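Putative NAD(P)H nitroreductase MhqN (PDB 3BEM) binds FMN as a homodimeric flavoprotein of the nitroreductase family and may contribute to the degradation of aromatic compounds. Local coordinates at residues 26-35 and 81-89. The protein carries 3 engineered substitutions. Numbering follows the deposited sequence.
Sequences ASNFLSGHPI and YKVVSSSAV. With FMN (flavin mononucleotide), chain G; PGO (S-1,2-propanediol), chain H.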
ATOM      1  N   ALA B  26       5.184  14.090   7.260  1.00 16.09           N
ATOM      2  CA  ALA B  26       5.937  15.332   7.547  1.00 14.88           C
ATOM      3  C   ALA B  26       5.537  16.517   6.691  1.00 16.64           C
ATOM      4  O   ALA B  26       5.366  16.395   5.478  1.00 16.78           O
ATOM      5  CB  ALA B  26       7.431  15.094   7.383  1.00 15.59           C
ATOM      6  N   SER B  27       5.395  17.660   7.312  1.00 18.89           N
ATOM      7  CA  SER B  27       5.171  18.880   6.528  0.50 21.10           C
ATOM      8  C   SER B  27       6.458  19.656   6.277  1.00 23.84           C
ATOM      9  O   SER B  27       6.520  20.413   5.314  1.00 25.85           O
ATOM     10  CB  SER B  27       4.115  19.789   7.172  0.50 21.93           C
ATOM     11  OG  SER B  27       4.494  20.142   8.474  0.50 24.40           O
ATOM     12  N   ASN B  28       7.451  19.456   7.140  0.50 20.15           N
ATOM     13  CA  ASN B  28       8.747  20.111   7.048  0.50 21.84           C
ATOM     14  C   ASN B  28       9.796  19.069   7.334  0.50 18.65           C
ATOM     15  O   ASN B  28       9.475  18.019   7.896  0.50 18.19           O
ATOM     16  CB  ASN B  28       8.872  21.251   8.087  0.50 23.63           C
ATOM     17  CG  ASN B  28       8.837  20.756   9.573  0.50 27.21           C
ATOM     18  OD1 ASN B  28       9.896  20.482  10.216  0.50 25.90           O
ATOM     19  ND2 ASN B  28       7.625  20.711  10.135  0.50 27.71           N
ATOM     20  N   PHE B  29      11.040  19.349   6.957  1.00 16.58           N
ATOM     21  CA  PHE B  29      12.178  18.600   7.468  1.00 15.01           C
ATOM     22  C   PHE B  29      13.253  19.578   7.943  1.00 19.04           C
ATOM     23  O   PHE B  29      13.333  20.705   7.440  1.00 19.76           O
ATOM     24  CB  PHE B  29      12.761  17.684   6.391  1.00 15.18           C
ATOM     25  CG  PHE B  29      11.828  16.637   5.935  1.00 13.98           C
ATOM     26  CD1 PHE B  29      11.592  15.540   6.755  1.00 15.11           C
ATOM     27  CD2 PHE B  29      11.222  16.696   4.697  1.00 16.28           C
ATOM     28  CE1 PHE B  29      10.747  14.513   6.347  1.00 15.62           C
ATOM     29  CE2 PHE B  29      10.342  15.756   4.293  1.00 15.15           C
ATOM     30  CZ  PHE B  29      10.122  14.606   5.100  1.00 13.07           C
ATOM     31  N   LEU B  30      14.065  19.103   8.885  1.00 17.11           N
ATOM     32  CA  LEU B  30      15.186  19.804   9.473  1.00 16.19           C
ATOM     33  C   LEU B  30      16.535  19.441   8.832  1.00 19.40           C
ATOM     34  O   LEU B  30      16.784  18.306   8.455  1.00 18.12           O
ATOM     35  CB  LEU B  30      15.282  19.529  10.972  1.00 17.14           C
ATOM     36  CG  LEU B  30      14.143  20.051  11.862  1.00 20.78           C
ATOM     37  CD1 LEU B  30      14.283  19.464  13.267  1.00 25.68           C
ATOM     38  CD2 LEU B  30      14.135  21.579  11.925  1.00 19.58           C
ATOM     39  N   SER B  31      17.421  20.444   8.749  1.00 21.24           N
ATOM     40  CA  SER B  31      18.793  20.239   8.254  1.00 16.87           C
ATOM     41  C   SER B  31      19.607  19.592   9.350  1.00 20.04           C
ATOM     42  O   SER B  31      19.208  19.640  10.529  1.00 19.98           O
ATOM     43  CB  SER B  31      19.401  21.581   7.770  1.00 19.19           C
ATOM     44  OG  SER B  31      18.588  22.116   6.690  1.00 19.49           O
ATOM     45  N   GLY B  32      20.710  18.941   8.951  1.00 20.53           N
ATOM     46  CA  GLY B  32      21.643  18.332   9.879  1.00 19.55           C
ATOM     47  C   GLY B  32      21.332  16.921  10.283  1.00 22.37           C
ATOM     48  O   GLY B  32      21.892  16.419  11.288  1.00 21.41           O
ATOM     49  N   HIS B  33      20.503  16.247   9.474  1.00 17.26           N
ATOM     50  CA  HIS B  33      20.122  14.874   9.702  1.00 17.51           C
ATOM     51  C   HIS B  33      20.402  14.029   8.467  1.00 15.93           C
ATOM     52  O   HIS B  33      19.500  13.455   7.840  1.00 17.22           O
ATOM     53  CB  HIS B  33      18.652  14.860  10.167  1.00 18.80           C
ATOM     54  CG  HIS B  33      18.473  15.611  11.443  1.00 22.64           C
ATOM     55  ND1 HIS B  33      18.758  15.059  12.675  1.00 26.62           N
ATOM     56  CD2 HIS B  33      18.131  16.893  11.673  1.00 27.67           C
ATOM     57  CE1 HIS B  33      18.535  15.956  13.614  1.00 32.70           C
ATOM     58  NE2 HIS B  33      18.154  17.083  13.032  1.00 27.09           N
ATOM     59  N   PRO B  34      21.664  13.896   8.108  1.00 16.28           N
ATOM     60  CA  PRO B  34      21.963  13.107   6.906  1.00 14.05           C
ATOM     61  C   PRO B  34      21.523  11.686   7.112  1.00 14.77           C
ATOM     62  O   PRO B  34      21.605  11.162   8.216  1.00 15.24           O
ATOM     63  CB  PRO B  34      23.497  13.240   6.761  1.00 17.17           C
ATOM     64  CG  PRO B  34      23.963  13.627   8.079  1.00 17.25           C
ATOM     65  CD  PRO B  34      22.884  14.381   8.774  1.00 18.25           C
ATOM     66  N   ILE B  35      21.057  11.074   6.031  1.00 13.96           N
ATOM     67  CA  ILE B  35      20.718   9.652   6.011  1.00 16.39           C
ATOM     68  C   ILE B  35      21.685   8.898   5.114  1.00 17.87           C
ATOM     69  O   ILE B  35      22.097   9.433   4.097  1.00 17.65           O
ATOM     70  CB  ILE B  35      19.245   9.462   5.587  1.00 15.40           C
ATOM     71  CG1 ILE B  35      18.717   8.067   5.981  1.00 14.80           C
ATOM     72  CG2 ILE B  35      19.056   9.669   4.116  1.00 16.98           C
ATOM     73  CD1 ILE B  35      17.199   7.838   5.767  1.00 15.07           C
ATOM     74  N   TYR B  81       8.993  22.516  -1.260  1.00 15.32           N
ATOM     75  CA  TYR B  81      10.304  22.702  -0.676  1.00 15.25           C
ATOM     76  C   TYR B  81      10.802  21.531   0.144  1.00 15.72           C
ATOM     77  O   TYR B  81      12.023  21.318   0.259  1.00 16.19           O
ATOM     78  CB  TYR B  81      10.269  23.928   0.208  1.00 19.60           C
ATOM     79  CG  TYR B  81      11.601  24.204   0.841  1.00 23.06           C
ATOM     80  CD1 TYR B  81      12.654  24.672   0.082  1.00 26.85           C
ATOM     81  CD2 TYR B  81      11.797  23.997   2.211  1.00 22.87           C
ATOM     82  CE1 TYR B  81      13.902  24.904   0.659  1.00 30.31           C
ATOM     83  CE2 TYR B  81      13.030  24.214   2.784  1.00 28.20           C
ATOM     84  CZ  TYR B  81      14.069  24.669   2.001  1.00 30.20           C
ATOM     85  OH  TYR B  81      15.284  24.929   2.597  1.00 32.82           O
ATOM     86  N   LYS B  82       9.890  20.721   0.669  1.00 18.18           N
ATOM     87  CA  LYS B  82      10.326  19.529   1.414  1.00 16.23           C
ATOM     88  C   LYS B  82      11.232  18.559   0.607  1.00 15.77           C
ATOM     89  O   LYS B  82      12.004  17.826   1.207  1.00 18.33           O
ATOM     90  CB  LYS B  82       9.118  18.824   2.083  1.00 19.26           C
ATOM     91  CG  LYS B  82       8.206  18.145   1.142  1.00 19.79           C
ATOM     92  CD  LYS B  82       6.957  17.527   1.896  1.00 22.94           C
ATOM     93  CE  LYS B  82       5.899  18.517   2.122  1.00 32.34           C
ATOM     94  NZ  LYS B  82       4.932  17.889   3.005  1.00 29.76           N
ATOM     95  N   VAL B  83      11.163  18.567  -0.728  0.50 15.82           N
ATOM     96  CA  VAL B  83      12.108  17.795  -1.537  0.50 16.76           C
ATOM     97  C   VAL B  83      13.551  18.258  -1.261  0.50 16.14           C
ATOM     98  O   VAL B  83      14.473  17.431  -1.199  0.50 19.55           O
ATOM     99  CB  VAL B  83      11.770  17.852  -3.052  0.50 18.80           C
ATOM    100  CG1 VAL B  83      12.940  17.436  -3.903  0.50 18.64           C
ATOM    101  CG2 VAL B  83      10.582  16.964  -3.370  0.50 19.17           C
ATOM    102  N   VAL B  84      13.732  19.566  -1.079  1.00 17.33           N
ATOM    103  CA  VAL B  84      15.065  20.157  -0.786  1.00 17.00           C
ATOM    104  C   VAL B  84      15.526  19.914   0.655  1.00 15.26           C
ATOM    105  O   VAL B  84      16.672  19.514   0.883  1.00 16.21           O
ATOM    106  CB  VAL B  84      15.045  21.670  -1.155  1.00 21.55           C
ATOM    107  CG1 VAL B  84      16.354  22.400  -0.760  1.00 20.31           C
ATOM    108  CG2 VAL B  84      14.751  21.802  -2.654  1.00 22.55           C
ATOM    109  N   SER B  85      14.638  20.146   1.621  1.00 14.97           N
ATOM    110  CA  SER B  85      15.002  20.052   3.047  1.00 14.59           C
ATOM    111  C   SER B  85      15.132  18.603   3.529  1.00 14.85           C
ATOM    112  O   SER B  85      15.783  18.345   4.516  1.00 14.38           O
ATOM    113  CB  SER B  85      13.992  20.762   3.919  1.00 15.43           C
ATOM    114  OG  SER B  85      12.689  20.236   3.697  1.00 18.53           O
ATOM    115  N   SER B  86      14.440  17.675   2.866  1.00 14.80           N
ATOM    116  CA  SER B  86      14.542  16.255   3.202  1.00 14.41           C
ATOM    117  C   SER B  86      15.949  15.697   3.232  1.00 15.86           C
ATOM    118  O   SER B  86      16.866  16.215   2.576  1.00 14.40           O
ATOM    119  CB  SER B  86      13.747  15.403   2.204  1.00 14.89           C
ATOM    120  OG  SER B  86      14.268  15.476   0.887  1.00 15.41           O
ATOM    121  N   SER B  87      16.134  14.643   4.004  1.00 15.69           N
ATOM    122  CA  SER B  87      17.402  13.912   3.974  1.00 14.34           C
ATOM    123  C   SER B  87      17.600  13.106   2.700  1.00 15.32           C
ATOM    124  O   SER B  87      18.723  12.984   2.228  1.00 15.99           O
ATOM    125  CB  SER B  87      17.533  13.025   5.200  1.00 14.61           C
ATOM    126  OG  SER B  87      17.390  13.816   6.361  1.00 14.16           O
ATOM    127  N   ALA B  88      16.509  12.581   2.145  1.00 15.77           N
ATOM    128  CA  ALA B  88      16.525  11.878   0.877  1.00 14.52           C
ATOM    129  C   ALA B  88      15.133  11.978   0.258  1.00 15.40           C
ATOM    130  O   ALA B  88      14.128  12.195   0.963  1.00 13.38           O
ATOM    131  CB  ALA B  88      16.940  10.417   1.043  1.00 12.76           C
ATOM    132  N   VAL B  89      15.079  11.867  -1.065  1.00 13.83           N
ATOM    133  CA  VAL B  89      13.821  11.807  -1.819  1.00 15.00           C
ATOM    134  C   VAL B  89      13.789  10.464  -2.550  1.00 16.22           C
ATOM    135  O   VAL B  89      14.758  10.150  -3.240  1.00 17.95           O
ATOM    136  CB  VAL B  89      13.649  12.948  -2.854  1.00 17.45           C
ATOM    137  CG1 VAL B  89      12.219  12.786  -3.473  1.00 25.02           C
ATOM    138  CG2 VAL B  89      13.796  14.334  -2.242  1.00 23.30           C
TER
HETATM  139  N1  FMN G 300       1.620  15.589   1.385  1.00 19.52           N
HETATM  140  C2  FMN G 300       2.230  16.670   0.801  1.00 24.75           C
HETATM  141  O2  FMN G 300       2.615  17.573   1.554  1.00 26.55           O
HETATM  142  N3  FMN G 300       2.419  16.732  -0.555  1.00 25.97           N
HETATM  143  C4  FMN G 300       1.952  15.744  -1.408  1.00 26.23           C
HETATM  144  O4  FMN G 300       2.274  15.810  -2.612  1.00 19.29           O
HETATM  145  C4A FMN G 300       1.335  14.644  -0.815  1.00 24.70           C
HETATM  146  N5  FMN G 300       0.829  13.619  -1.619  1.00 24.09           N
HETATM  147  C5A FMN G 300       0.323  12.497  -0.990  1.00 20.77           C
HETATM  148  C6  FMN G 300      -0.065  11.416  -1.801  1.00 21.10           C
HETATM  149  C7  FMN G 300      -0.560  10.253  -1.201  1.00 21.43           C
HETATM  150  C7M FMN G 300      -0.671   9.010  -2.077  1.00 18.75           C
HETATM  151  C8  FMN G 300      -0.696  10.156   0.177  1.00 21.16           C
HETATM  152  C8M FMN G 300      -0.839   8.782   0.826  1.00 16.17           C
HETATM  153  C9  FMN G 300      -0.365  11.243   0.986  1.00 19.58           C
HETATM  154  C9A FMN G 300       0.176  12.393   0.410  1.00 19.15           C
HETATM  155  N10 FMN G 300       0.566  13.487   1.210  1.00 19.19           N
HETATM  156  C10 FMN G 300       1.177  14.563   0.580  1.00 21.07           C
HETATM  157  C1' FMN G 300       0.285  13.458   2.672  1.00 18.37           C
HETATM  158  C2' FMN G 300      -1.189  13.577   3.072  1.00 20.16           C
HETATM  159  O2' FMN G 300      -1.562  14.945   3.008  1.00 24.08           O
HETATM  160  C3' FMN G 300      -1.324  13.045   4.490  1.00 22.78           C
HETATM  161  O3' FMN G 300      -0.987  11.631   4.456  1.00 20.88           O
HETATM  162  C4' FMN G 300      -2.685  13.309   5.139  1.00 19.69           C
HETATM  163  O4' FMN G 300      -2.901  14.728   5.252  1.00 22.80           O
HETATM  164  C5' FMN G 300      -2.733  12.645   6.543  1.00 24.69           C
HETATM  165  O5' FMN G 300      -1.683  13.115   7.421  1.00 21.35           O
HETATM  166  P   FMN G 300      -1.086  12.054   8.467  1.00 19.85           P
HETATM  167  O1P FMN G 300      -2.214  11.614   9.342  1.00 22.81           O
HETATM  168  O2P FMN G 300      -0.581  11.018   7.528  1.00 22.19           O
HETATM  169  O3P FMN G 300      -0.008  12.778   9.234  1.00 23.65           O
HETATM  170  C1  PGO H 301      22.077  13.370   3.184  1.00 38.03           C
HETATM  171  C2  PGO H 301      22.652  12.446   2.112  1.00 42.60           C
HETATM  172  C3  PGO H 301      23.595  13.208   1.161  1.00 37.23           C
HETATM  173  O1  PGO H 301      20.922  12.838   3.845  1.00 23.42           O
HETATM  174  O2  PGO H 301      23.329  11.335   2.750  1.00 44.58           O
HETATM  175  O   HOH W   1       4.127  20.552   3.609  1.00 37.27           O
HETATM  176  O   HOH W   2      10.838  21.703   4.901  1.00 26.27           O
HETATM  177  O   HOH W   3      15.690  15.939   7.712  1.00 19.78           O
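The side chain of K82, on the short helix 82-85, sets its CB against the CD2-CE2 side of the F29 ring, 4.0 Å from F29 CD2. Its CD passes A26 O, and a bend at chi3 (83°) turns CE toward the flavin. At the tip, K82 NZ donates to A26 O at 2.9 Å, approaching in the carbonyl plane on a lone pair, to FMN O2 at 2.8 Å, and to a water that in turn donates to S27 O. The F29 ring is wedged against the helix end, CD2 3.7 Å from S86 CA, while S85 OG lies at its edge and shares a second water with F29 N. Farther along, S87 OG donates to H33 O at 2.6 Å, tilted 32° from the carbonyl plane, and takes a hydrogen bond from a third water that also donates to L30 O. I35 CG2 closes this end on A88 CB, at the classic beta bulge where S87 and A88 both face I194. A methionine in place of K82 would probably leave FMN O2 and A26 O without their shared donor. A lysine nitrogen donating to O2 would, if charged, probably help stabilise negative charge on the N1-C2-O2 side of a reduced flavin, as in other flavoenzymes.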